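Local structure of xenavidin (Xenopus tropicalis, 2UZ2) at residues G10-K15 with E90-M95; L20-V25 with G29-T34; T34-V39 with S44-S49; S100-E103 with W109-T112. The protein binds biotin as a frog member of the avidin family, holding the ligand in a pocket of each beta-barrel subunit of a tetramer. One frame throughout, in Å; residues are numbered along the deposited sequence.

Interaction 1: residues G10-K15 with E90-M95; sequences GQWRNK and EILHTM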
loop_
_atom_site.group_PDB
_atom_site.type_symbol
_atom_site.label_atom_id
_atom_site.label_comp_id
_atom_site.label_asym_id
_atom_site.label_seq_id
_atom_site.Cartn_x
_atom_site.Cartn_y
_atom_site.Cartn_z
ATOM N N GLY B 10 -6.228 16.744 20.504
ATOM C CA GLY B 10 -5.293 16.441 21.581
ATOM C C GLY B 10 -4.091 15.673 21.101
ATOM O O GLY B 10 -3.784 15.695 19.934
ATOM N N GLN B 11 -3.427 15.010 22.040
ATOM C CA GLN B 11 -2.141 14.390 21.757
ATOM C C GLN B 11 -2.274 12.892 21.672
ATOM O O GLN B 11 -3.007 12.269 22.456
ATOM C CB GLN B 11 -1.150 14.765 22.839
ATOM C CG GLN B 11 -0.971 16.253 22.935
ATOM C CD GLN B 11 0.366 16.663 23.496
ATOM O OE1 GLN B 11 0.462 17.747 24.078
ATOM N NE2 GLN B 11 1.396 15.831 23.328
ATOM N N TRP B 12 -1.568 12.324 20.707
ATOM C CA TRP B 12 -1.539 10.892 20.474
ATOM C C TRP B 12 -0.090 10.497 20.229
ATOM O O TRP B 12 0.718 11.315 19.794
ATOM C CB TRP B 12 -2.314 10.556 19.201
ATOM C CG TRP B 12 -3.759 11.028 19.191
ATOM C CD1 TRP B 12 -4.224 12.277 18.826
ATOM C CD2 TRP B 12 -4.913 10.254 19.538
ATOM N NE1 TRP B 12 -5.604 12.313 18.941
ATOM C CE2 TRP B 12 -6.046 11.081 19.363
ATOM C CE3 TRP B 12 -5.098 8.923 19.972
ATOM C CZ2 TRP B 12 -7.358 10.629 19.620
ATOM C CZ3 TRP B 12 -6.406 8.485 20.245
ATOM C CH2 TRP B 12 -7.501 9.325 20.053
ATOM N N ARG B 13 0.218 9.229 20.478
ATOM C CA ARG B 13 1.554 8.724 20.161
ATOM C C ARG B 13 1.431 7.402 19.447
ATOM O O ARG B 13 0.493 6.641 19.686
ATOM C CB ARG B 13 2.364 8.501 21.438
ATOM C CG ARG B 13 1.741 7.561 22.458
ATOM C CD ARG B 13 2.741 7.126 23.546
ATOM N NE ARG B 13 3.671 6.099 23.076
ATOM C CZ ARG B 13 4.999 6.204 23.126
ATOM N NH1 ARG B 13 5.573 7.286 23.644
ATOM N NH2 ARG B 13 5.756 5.219 22.663
ATOM N N ASN B 14 2.386 7.102 18.587
ATOM C CA ASN B 14 2.425 5.730 18.059
ATOM C C ASN B 14 3.531 4.904 18.694
ATOM O O ASN B 14 4.245 5.381 19.570
ATOM C CB ASN B 14 2.473 5.716 16.535
ATOM C CG ASN B 14 3.770 6.294 15.971
ATOM O OD1 ASN B 14 4.788 6.335 16.657
ATOM N ND2 ASN B 14 3.722 6.732 14.697
ATOM N N LYS B 15 3.694 3.657 18.247
ATOM C CA LYS B 15 4.628 2.756 18.895
ATOM C C LYS B 15 6.083 3.191 18.695
ATOM O O LYS B 15 6.957 2.823 19.492
ATOM C CB LYS B 15 4.361 1.299 18.454
ATOM C CG LYS B 15 2.842 0.920 18.596
ATOM C CD LYS B 15 2.482 -0.519 18.157
ATOM C CE LYS B 15 2.370 -1.460 19.336
ATOM N NZ LYS B 15 1.960 -2.844 18.934
ATOM N N GLU B 90 -9.241 4.920 23.635
ATOM C CA GLU B 90 -9.330 5.335 22.231
ATOM C C GLU B 90 -8.084 4.904 21.495
ATOM O O GLU B 90 -6.949 5.025 22.018
ATOM C CB GLU B 90 -9.412 6.855 22.073
ATOM C CG GLU B 90 -10.410 7.584 22.891
ATOM C CD GLU B 90 -10.006 9.042 23.083
ATOM O OE1 GLU B 90 -9.183 9.325 23.976
ATOM O OE2 GLU B 90 -10.512 9.903 22.352
ATOM N N ILE B 91 -8.280 4.379 20.281
ATOM C CA ILE B 91 -7.161 3.947 19.449
ATOM C C ILE B 91 -7.410 4.357 17.998
ATOM O O ILE B 91 -8.537 4.235 17.506
ATOM C CB ILE B 91 -6.908 2.406 19.546
ATOM C CG1 ILE B 91 -6.721 1.972 21.013
ATOM C CG2 ILE B 91 -5.730 1.977 18.665
ATOM C CD1 ILE B 91 -6.127 0.582 21.185
ATOM N N LEU B 92 -6.375 4.854 17.332
ATOM C CA LEU B 92 -6.514 5.185 15.925
ATOM C C LEU B 92 -5.724 4.138 15.160
ATOM O O LEU B 92 -4.490 4.070 15.319
ATOM C CB LEU B 92 -5.943 6.563 15.609
ATOM C CG LEU B 92 -6.319 7.718 16.530
ATOM C CD1 LEU B 92 -5.655 9.004 16.066
ATOM C CD2 LEU B 92 -7.823 7.873 16.535
ATOM N N HIS B 93 -6.412 3.349 14.340
ATOM C CA HIS B 93 -5.760 2.453 13.388
ATOM C C HIS B 93 -5.551 3.162 12.069
ATOM O O HIS B 93 -6.510 3.566 11.428
ATOM C CB HIS B 93 -6.573 1.163 13.157
ATOM C CG HIS B 93 -6.612 0.246 14.334
ATOM N ND1 HIS B 93 -5.474 -0.257 14.926
ATOM C CD2 HIS B 93 -7.652 -0.322 14.979
ATOM C CE1 HIS B 93 -5.816 -1.052 15.925
ATOM N NE2 HIS B 93 -7.134 -1.102 15.984
ATOM N N THR B 94 -4.291 3.269 11.634
ATOM C CA THR B 94 -3.946 4.006 10.429
ATOM C C THR B 94 -3.029 3.220 9.497
ATOM O O THR B 94 -2.299 2.323 9.903
ATOM C CB THR B 94 -3.199 5.332 10.732
ATOM O OG1 THR B 94 -1.845 5.075 11.117
ATOM C CG2 THR B 94 -3.974 6.156 11.862
ATOM N N MET B 95 -3.126 3.600 8.239
ATOM C CA MET B 95 -2.081 3.257 7.302
ATOM C C MET B 95 -1.615 4.528 6.646
ATOM O O MET B 95 -2.333 5.553 6.645
ATOM C CB MET B 95 -2.604 2.259 6.307
ATOM C CG MET B 95 -3.078 1.017 7.031
ATOM S SD MET B 95 -3.221 -0.337 5.915
ATOM C CE MET B 95 -1.481 -0.769 5.742
#
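Trp12 on strand 10-14 and Leu92 on strand 90-99 are the nearest backbone points across the contact, their CA atoms standing 8.8 Å apart, which is too far for a sheet pairing, and the side chains span the gap. Both point inward and meet at about a right angle. Leu92 CD1 sits over one face of the indole, 3.9 Å from the centroid of the Trp12 six-membered ring and only 14° off the ring normal, a well-centred CH-pi contact. Leu92 CG and CD2 carry the same contact on toward the far end of the benzo ring, CD2 lying 3.8 Å from Trp12 CH2. The indole is swung to this position by chi1 of -57°, which sets CG beside the backbone N and anti to the carbonyl carbon. In the closed avidin barrel, strand 112-121 runs between these two strands, so the contact reaches across it through the interior. Glu90 approaches the ring from another quarter: its CB lies near the ring plane, 3.7 Å from Trp12 CH2. Beyond CB the chain extends past the indole, with the carboxylate plane turned 53° from the ring. Glu90 OE1 forms a salt bridge with Arg121, whose charge also makes a cation-pi contact with Trp12. The indole NE1 bonds to the carbonyl O of Leu8, fixing the rotation of the ring against which Leu92 packs.

Interaction 2: residues L20-V25 with G29-T34; sequences LIIESV and GEFTGT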
loop_
_atom_site.group_PDB
_atom_site.type_symbol
_atom_site.label_atom_id
_atom_site.label_comp_id
_atom_site.label_asym_id
_atom_site.label_seq_id
_atom_site.Cartn_x
_atom_site.Cartn_y
_atom_site.Cartn_z
ATOM N N LEU B 20 1.410 12.968 17.548
ATOM C CA LEU B 20 0.422 13.590 16.661
ATOM C C LEU B 20 -0.405 14.535 17.532
ATOM O O LEU B 20 -0.893 14.101 18.557
ATOM C CB LEU B 20 -0.470 12.507 16.034
ATOM C CG LEU B 20 -1.803 12.985 15.436
ATOM C CD1 LEU B 20 -1.572 13.893 14.183
ATOM C CD2 LEU B 20 -2.677 11.761 15.127
ATOM N N ILE B 21 -0.514 15.800 17.153
ATOM C CA ILE B 21 -1.351 16.741 17.951
ATOM C C ILE B 21 -2.388 17.306 17.020
ATOM O O ILE B 21 -2.066 17.858 15.971
ATOM C CB ILE B 21 -0.536 17.870 18.624
ATOM C CG1 ILE B 21 0.513 17.267 19.559
ATOM C CG2 ILE B 21 -1.524 18.826 19.414
ATOM C CD1 ILE B 21 1.373 18.315 20.283
ATOM N N ILE B 22 -3.646 17.156 17.385
ATOM C CA ILE B 22 -4.736 17.762 16.602
ATOM C C ILE B 22 -5.268 18.924 17.413
ATOM O O ILE B 22 -5.773 18.728 18.534
ATOM C CB ILE B 22 -5.806 16.712 16.210
ATOM C CG1 ILE B 22 -5.153 15.737 15.216
ATOM C CG2 ILE B 22 -7.024 17.385 15.501
ATOM C CD1 ILE B 22 -5.961 14.551 14.775
ATOM N N GLU B 23 -5.135 20.122 16.831
ATOM C CA GLU B 23 -5.350 21.407 17.507
ATOM C C GLU B 23 -6.840 21.729 17.592
ATOM O O GLU B 23 -7.316 22.226 18.606
ATOM C CB GLU B 23 -4.662 22.548 16.724
ATOM C CG GLU B 23 -3.127 22.601 16.779
ATOM C CD GLU B 23 -2.469 23.335 15.568
ATOM O OE1 GLU B 23 -3.179 23.878 14.660
ATOM O OE2 GLU B 23 -1.224 23.372 15.511
ATOM N N SER B 24 -7.555 21.484 16.501
ATOM C CA SER B 24 -8.949 21.911 16.389
ATOM C C SER B 24 -9.674 21.098 15.325
ATOM O O SER B 24 -9.035 20.658 14.360
ATOM C CB SER B 24 -8.983 23.399 16.028
ATOM O OG SER B 24 -10.294 23.915 16.096
ATOM N N VAL B 25 -10.991 20.914 15.502
ATOM C CA VAL B 25 -11.819 20.216 14.532
ATOM C C VAL B 25 -13.050 21.100 14.274
ATOM O O VAL B 25 -13.744 21.471 15.212
ATOM C CB VAL B 25 -12.287 18.837 15.045
ATOM C CG1 VAL B 25 -13.213 18.137 14.026
ATOM C CG2 VAL B 25 -11.057 17.906 15.350
ATOM N N GLY B 29 -15.747 18.931 9.604
ATOM C CA GLY B 29 -14.780 17.792 9.809
ATOM C C GLY B 29 -13.315 18.158 9.611
ATOM O O GLY B 29 -12.391 17.344 9.887
ATOM N N GLU B 30 -13.051 19.380 9.153
ATOM C CA GLU B 30 -11.651 19.755 8.857
ATOM C C GLU B 30 -10.878 19.913 10.140
ATOM O O GLU B 30 -11.383 20.473 11.115
ATOM C CB GLU B 30 -11.630 21.066 8.063
ATOM C CG GLU B 30 -10.235 21.445 7.462
ATOM C CD GLU B 30 -10.353 22.630 6.480
ATOM O OE1 GLU B 30 -11.500 23.077 6.211
ATOM O OE2 GLU B 30 -9.306 23.082 5.961
ATOM N N PHE B 31 -9.631 19.460 10.146
ATOM C CA PHE B 31 -8.812 19.664 11.304
ATOM C C PHE B 31 -7.403 20.070 10.927
ATOM O O PHE B 31 -6.950 19.843 9.784
ATOM C CB PHE B 31 -8.841 18.441 12.272
ATOM C CG PHE B 31 -8.301 17.140 11.714
ATOM C CD1 PHE B 31 -6.918 16.892 11.702
ATOM C CD2 PHE B 31 -9.166 16.140 11.257
ATOM C CE1 PHE B 31 -6.402 15.667 11.229
ATOM C CE2 PHE B 31 -8.659 14.897 10.759
ATOM C CZ PHE B 31 -7.253 14.678 10.757
ATOM N N THR B 32 -6.723 20.651 11.906
ATOM C CA THR B 32 -5.333 21.060 11.738
ATOM C C THR B 32 -4.547 20.658 12.976
ATOM O O THR B 32 -5.120 20.410 14.035
ATOM C CB THR B 32 -5.186 22.579 11.517
ATOM O OG1 THR B 32 -5.482 23.271 12.728
ATOM C CG2 THR B 32 -6.143 23.081 10.454
ATOM N N GLY B 33 -3.234 20.576 12.829
ATOM C CA GLY B 33 -2.393 20.227 13.951
ATOM C C GLY B 33 -0.949 20.107 13.537
ATOM O O GLY B 33 -0.498 20.748 12.579
ATOM N N THR B 34 -0.227 19.329 14.318
ATOM C CA THR B 34 1.203 19.123 14.034
ATOM C C THR B 34 1.604 17.680 14.254
ATOM O O THR B 34 0.950 16.931 14.974
ATOM C CB THR B 34 2.104 20.001 14.919
ATOM O OG1 THR B 34 1.860 19.726 16.315
ATOM C CG2 THR B 34 1.869 21.479 14.645
HETATM O O HOH W 1 -0.327 21.304 17.178
#
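Ile22 and Phe31 meet on the inner side of a beta hairpin, their side chains crossing obliquely. Phe31 CG stands between its backbone N and carbonyl carbon (chi1 63°), which brings the ring beside Ile22. The delta methyl Ile22 CD1 comes 3.7 Å from Phe31 CE1 and lies 29° off the ring normal, an off-centre CH-pi contact, while Ile22 CG2 touches the same ring at CD1. Val25 stands alongside Phe31 and points the same way, with its CG2 3.8 Å from Phe31 CB. An alanine in place of Ile22 would remove both methyls from the ring and would probably leave the phenyl group freer to turn beside a gap. The backbones pair in antiparallel fashion, Ile21 with Thr34 through two hydrogen bonds, but the register slips by one residue between Ile22 and Ser24. This beta bulge turns Glu23 toward the partner strand, where its N gives a 2.8 Å bond to Thr32 O and its carboxylate lies over Gly33. A side chain at that glycine would run into Ile21 O. In the modelled conformers Thr32 OG1 donates to Glu23 OE1 on its anti side, and a water links Glu23 OE2 to Thr34 OG1. Around the hairpin, strand 10-14 pairs with strand 19-25 and strand 49-55 with strand 30-36, while Phe63 and Phe65 of strand 62-68 pack on Phe31 across the barrel interior.

Interaction 3: residues T34-V39 with S44-S49; sequences TYFTSV and STIRIS. With BTN (biotin), chain D.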
loop_
_atom_site.group_PDB
_atom_site.type_symbol
_atom_site.label_atom_id
_atom_site.label_comp_id
_atom_site.label_asym_id
_atom_site.label_seq_id
_atom_site.Cartn_x
_atom_site.Cartn_y
_atom_site.Cartn_z
ATOM N N THR B 34 -0.227 19.329 14.318
ATOM C CA THR B 34 1.203 19.123 14.034
ATOM C C THR B 34 1.604 17.680 14.254
ATOM O O THR B 34 0.950 16.931 14.974
ATOM C CB THR B 34 2.104 20.001 14.919
ATOM O OG1 THR B 34 1.860 19.726 16.315
ATOM C CG2 THR B 34 1.869 21.479 14.645
ATOM N N TYR B 35 2.736 17.324 13.669
ATOM C CA TYR B 35 3.261 15.968 13.841
ATOM C C TYR B 35 4.742 16.081 14.143
ATOM O O TYR B 35 5.505 16.807 13.460
ATOM C CB TYR B 35 3.046 15.182 12.555
ATOM C CG TYR B 35 3.135 13.706 12.754
ATOM C CD1 TYR B 35 1.965 12.927 12.883
ATOM C CD2 TYR B 35 4.355 13.071 12.753
ATOM C CE1 TYR B 35 2.046 11.541 13.030
ATOM C CE2 TYR B 35 4.434 11.677 12.926
ATOM C CZ TYR B 35 3.260 10.936 13.062
ATOM O OH TYR B 35 3.401 9.555 13.225
ATOM N N PHE B 36 5.175 15.359 15.168
ATOM C CA PHE B 36 6.577 15.327 15.464
ATOM C C PHE B 36 7.060 13.881 15.332
ATOM O O PHE B 36 6.744 13.007 16.169
ATOM C CB PHE B 36 6.961 15.871 16.837
ATOM C CG PHE B 36 8.459 15.919 17.004
ATOM C CD1 PHE B 36 9.150 17.049 16.664
ATOM C CD2 PHE B 36 9.171 14.779 17.370
ATOM C CE1 PHE B 36 10.532 17.111 16.784
ATOM C CE2 PHE B 36 10.572 14.796 17.461
ATOM C CZ PHE B 36 11.258 15.977 17.158
ATOM N N THR B 37 7.807 13.616 14.282
ATOM C CA THR B 37 8.220 12.215 14.071
ATOM C C THR B 37 9.479 11.805 14.857
ATOM O O THR B 37 10.445 12.559 14.962
ATOM C CB THR B 37 8.407 11.886 12.578
ATOM O OG1 THR B 37 8.675 10.487 12.469
ATOM C CG2 THR B 37 9.574 12.673 11.997
ATOM N N SER B 38 9.481 10.587 15.391
ATOM C CA SER B 38 10.639 10.087 16.121
ATOM C C SER B 38 11.605 9.402 15.161
ATOM O O SER B 38 12.739 9.046 15.544
ATOM C CB SER B 38 10.206 9.125 17.221
ATOM O OG SER B 38 9.696 9.836 18.326
ATOM N N VAL B 39 11.159 9.243 13.917
ATOM C CA VAL B 39 11.930 8.605 12.839
ATOM C C VAL B 39 11.910 9.370 11.510
ATOM O O VAL B 39 10.961 10.042 11.189
ATOM C CB VAL B 39 11.515 7.124 12.592
ATOM C CG1 VAL B 39 11.775 6.287 13.837
ATOM C CG2 VAL B 39 10.082 7.024 12.116
ATOM N N SER B 44 18.731 15.163 8.418
ATOM C CA SER B 44 18.439 16.525 8.880
ATOM C C SER B 44 17.739 16.459 10.223
ATOM O O SER B 44 17.131 15.443 10.553
ATOM C CB SER B 44 17.573 17.296 7.866
ATOM O OG SER B 44 18.240 17.386 6.609
ATOM N N THR B 45 17.864 17.534 10.992
ATOM C CA THR B 45 17.226 17.681 12.289
ATOM C C THR B 45 15.718 17.633 12.088
ATOM O O THR B 45 15.150 18.395 11.287
ATOM C CB THR B 45 17.644 19.022 12.957
ATOM O OG1 THR B 45 19.071 19.061 13.050
ATOM C CG2 THR B 45 17.042 19.194 14.360
ATOM N N ILE B 46 15.066 16.714 12.786
ATOM C CA ILE B 46 13.598 16.682 12.768
ATOM C C ILE B 46 13.014 17.900 13.496
ATOM O O ILE B 46 13.502 18.296 14.568
ATOM C CB ILE B 46 13.076 15.389 13.411
ATOM C CG1 ILE B 46 13.473 14.187 12.530
ATOM C CG2 ILE B 46 11.572 15.433 13.563
ATOM C CD1 ILE B 46 13.584 12.868 13.279
ATOM N N ARG B 47 11.993 18.498 12.881
ATOM C CA ARG B 47 11.224 19.562 13.545
ATOM C C ARG B 47 9.757 19.305 13.406
ATOM O O ARG B 47 9.317 18.602 12.482
ATOM C CB ARG B 47 11.573 20.980 13.043
ATOM C CG ARG B 47 12.892 21.510 13.678
ATOM C CD ARG B 47 13.138 23.026 13.473
ATOM N NE ARG B 47 14.523 23.376 13.793
ATOM C CZ ARG B 47 15.566 23.015 13.045
ATOM N NH1 ARG B 47 15.370 22.341 11.925
ATOM N NH2 ARG B 47 16.799 23.331 13.406
ATOM N N ILE B 48 9.002 19.850 14.362
ATOM C CA ILE B 48 7.542 19.774 14.344
ATOM C C ILE B 48 7.081 20.256 12.972
ATOM O O ILE B 48 7.609 21.280 12.461
ATOM C CB ILE B 48 6.957 20.682 15.436
ATOM C CG1 ILE B 48 7.448 20.239 16.818
ATOM C CG2 ILE B 48 5.450 20.677 15.370
ATOM C CD1 ILE B 48 7.014 21.140 17.960
ATOM N N SER B 49 6.124 19.527 12.388
ATOM C CA SER B 49 5.631 19.806 11.051
ATOM C C SER B 49 4.120 19.927 11.033
ATOM O O SER B 49 3.436 19.277 11.815
ATOM C CB SER B 49 6.114 18.690 10.091
ATOM O OG SER B 49 7.556 18.664 10.055
HETATM C C11 BTN D . 11.665 12.371 5.780
HETATM O O11 BTN D . 11.868 12.616 4.568
HETATM O O12 BTN D . 12.595 11.834 6.430
HETATM C C10 BTN D . 10.346 12.714 6.450
HETATM C C9 BTN D . 10.133 11.943 7.747
HETATM C C8 BTN D . 9.365 10.633 7.493
HETATM C C7 BTN D . 8.674 10.098 8.735
HETATM C C2 BTN D . 7.883 8.811 8.463
HETATM S S1 BTN D . 6.510 9.126 7.567
HETATM C C6 BTN D . 5.687 7.602 8.156
HETATM C C5 BTN D . 6.284 7.122 9.467
HETATM N N1 BTN D . 5.467 7.363 10.660
HETATM C C3 BTN D . 6.121 8.155 11.522
HETATM O O3 BTN D . 5.811 8.349 12.881
HETATM N N2 BTN D . 7.167 8.718 10.923
HETATM C C4 BTN D . 7.515 7.991 9.711
HETATM O O HOH W 2 8.100 16.139 12.605
#
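The loop that joins the third and fourth strands of the avidin barrel, running beside the biotin pocket, is closed at its base by Tyr35 and Ser49. These two form an antiparallel hydrogen-bonded pair, with Tyr35 N giving a 2.8 Å bond to Ser49 O and Ser49 N returning one to Tyr35 O. Beyond the pair the chains part, and a water takes over: it donates to Tyr35 O and Arg47 O and accepts from Thr37 N. On the outer side Phe36 meets two isoleucines of the loop, one over a face and one at the edge. Ile46 CG2 lies over the face, 3.9 Å from the Phe36 centroid and shifted toward the rim, whereas Ile48 CG1 meets the edge, 3.6 Å from Phe36 CD1. Ile48 CG2 presses closely on Thr34 CB at 3.4 Å. The opposite side serves the ligand. Tyr35 OH, extending from a ring that has biotin O3 near its plane, donates to that oxygen at 2.7 Å; Asn14 ND2 is a further donor to it, consistent with polarisation of the ureido group. Thr37 OG1 lies anti to its own backbone nitrogen (chi1 -174°), which turns the hydroxyl toward the ligand and sends CG2 to Ile46. That hydroxyl works both ways, donating to a lone pair of Val39 O at 2.7 Å while accepting from biotin N2 at 2.8 Å with an N-H...O angle of 154°.

Interaction 4: residues S100-E103 with W109-T112; sequences SSQE and WTGT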
loop_
_atom_site.group_PDB
_atom_site.type_symbol
_atom_site.label_atom_id
_atom_site.label_comp_id
_atom_site.label_asym_id
_atom_site.label_seq_id
_atom_site.Cartn_x
_atom_site.Cartn_y
_atom_site.Cartn_z
ATOM N N SER B 100 8.668 10.232 -1.205
ATOM C CA SER B 100 9.941 10.946 -1.262
ATOM C C SER B 100 10.096 11.657 -2.590
ATOM O O SER B 100 9.522 11.253 -3.611
ATOM C CB SER B 100 11.119 10.024 -0.991
ATOM O OG SER B 100 10.986 8.815 -1.703
ATOM N N SER B 101 10.872 12.734 -2.571
ATOM C CA SER B 101 11.124 13.482 -3.770
ATOM C C SER B 101 12.190 12.827 -4.657
ATOM O O SER B 101 13.369 12.709 -4.283
ATOM C CB SER B 101 11.499 14.916 -3.390
ATOM O OG SER B 101 11.858 15.623 -4.544
ATOM N N GLN B 102 11.747 12.391 -5.836
ATOM C CA GLN B 102 12.599 11.811 -6.845
ATOM C C GLN B 102 13.129 12.845 -7.840
ATOM O O GLN B 102 12.490 13.887 -8.088
ATOM C CB GLN B 102 11.868 10.683 -7.574
ATOM C CG GLN B 102 11.401 9.549 -6.642
ATOM C CD GLN B 102 12.518 9.047 -5.751
ATOM O OE1 GLN B 102 13.607 8.732 -6.222
ATOM N NE2 GLN B 102 12.277 9.066 -4.455
ATOM N N GLU B 103 14.300 12.545 -8.405
ATOM C CA GLU B 103 15.021 13.493 -9.268
ATOM C C GLU B 103 14.370 13.600 -10.642
ATOM O O GLU B 103 14.399 14.654 -11.280
ATOM C CB GLU B 103 16.495 13.079 -9.429
ATOM C CG GLU B 103 17.282 13.019 -8.114
ATOM C CD GLU B 103 18.755 12.741 -8.312
ATOM O OE1 GLU B 103 19.123 11.726 -8.973
ATOM O OE2 GLU B 103 19.566 13.557 -7.813
ATOM N N TRP B 109 8.735 5.246 -9.703
ATOM C CA TRP B 109 8.344 3.952 -9.153
ATOM C C TRP B 109 8.936 3.666 -7.779
ATOM O O TRP B 109 8.370 2.859 -7.047
ATOM C CB TRP B 109 8.778 2.841 -10.141
ATOM C CG TRP B 109 10.269 2.649 -10.254
ATOM C CD1 TRP B 109 11.125 3.306 -11.090
ATOM C CD2 TRP B 109 11.064 1.703 -9.524
ATOM N NE1 TRP B 109 12.420 2.836 -10.919
ATOM C CE2 TRP B 109 12.404 1.864 -9.947
ATOM C CE3 TRP B 109 10.778 0.776 -8.505
ATOM C CZ2 TRP B 109 13.462 1.103 -9.416
ATOM C CZ3 TRP B 109 11.852 -0.009 -7.982
ATOM C CH2 TRP B 109 13.162 0.180 -8.433
ATOM N N THR B 110 10.089 4.281 -7.464
ATOM C CA THR B 110 10.799 4.096 -6.178
ATOM C C THR B 110 10.315 5.050 -5.083
ATOM O O THR B 110 10.817 5.023 -3.962
ATOM C CB THR B 110 12.329 4.335 -6.311
ATOM O OG1 THR B 110 12.619 5.737 -6.300
ATOM C CG2 THR B 110 12.873 3.741 -7.569
ATOM N N GLY B 111 9.372 5.913 -5.426
ATOM C CA GLY B 111 9.086 7.065 -4.563
ATOM C C GLY B 111 8.068 6.929 -3.452
ATOM O O GLY B 111 7.834 7.906 -2.726
ATOM N N THR B 112 7.448 5.755 -3.301
ATOM C CA THR B 112 6.346 5.685 -2.318
ATOM C C THR B 112 6.513 4.482 -1.379
ATOM O O THR B 112 6.549 3.332 -1.846
ATOM C CB THR B 112 4.978 5.570 -3.014
ATOM O OG1 THR B 112 4.856 6.608 -4.001
ATOM C CG2 THR B 112 3.848 5.721 -1.956
HETATM O O HOH W 3 10.885 6.175 -1.697
#
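Gly111 O takes the main bond of this contact, a 2.9 Å hydrogen bond from Ser100 N that is fairly straight at 162°, with the donor tilted 18° from the carbonyl plane. The hydroxyl of the modelled Ser100 conformer lies near the same oxygen, at 3.4 Å, weakly placed at best. A water lies between that OG and Thr110 O, but the link is doubtful, the approach to the carbonyl being very short; Thr110 O also receives Arg113 NE of the fourth subunit. Gln102 closes the contact from its other end. Its chain bends sharply at chi2 (-51°), folding the amide back over Gly111, so that Gln102 NE2 comes to 3.8 Å from Gly111 CA and Gln102 CG to 4.0 Å from the same carbon. The amide carbonyl faces Thr110, but OE1 and Thr110 OG1, 3.2 Å apart, are poorly angled for bonding, and the threonine hydroxyl is instead hydrogen-bonded to Asp107 O. With an alanine in place of Gln102, the bent chain and its amide would be gone, and a gap would probably open over Gly111 and beside Thr110. Gln102 O is held from outside by Gln81 of the third subunit, and Trp109 packs on Val39, a biotin-pocket residue, of the fourth. The two segments thus form the neck of the loop between strands 90-99 and 112-121, the last strand connection of the avidin barrel, which also takes part in tetramer assembly.

Interactions 1, 2 and 3 form a connected run across one barrel. Strand 10-14 of interaction 1 pairs with strand 19-25 of interaction 2, through Gly10 N to Ile22 O at 2.8 Å and Trp12 N to Leu20 O at 2.9 Å. Interactions 2 and 3 share Thr34 and the strand 30-36, and Leu20 CD1 packs on Tyr35 CD1 at 3.9 Å. Asn14 brings the segment of interaction 1 to the pocket that interaction 3 lines. The side chain of Trp12 stays about 11 Å from biotin. Interaction 4 lies apart, its centre about 20 Å from that of interaction 3, yet the side chain of Ser100 is about 6 Å from a bound biotin.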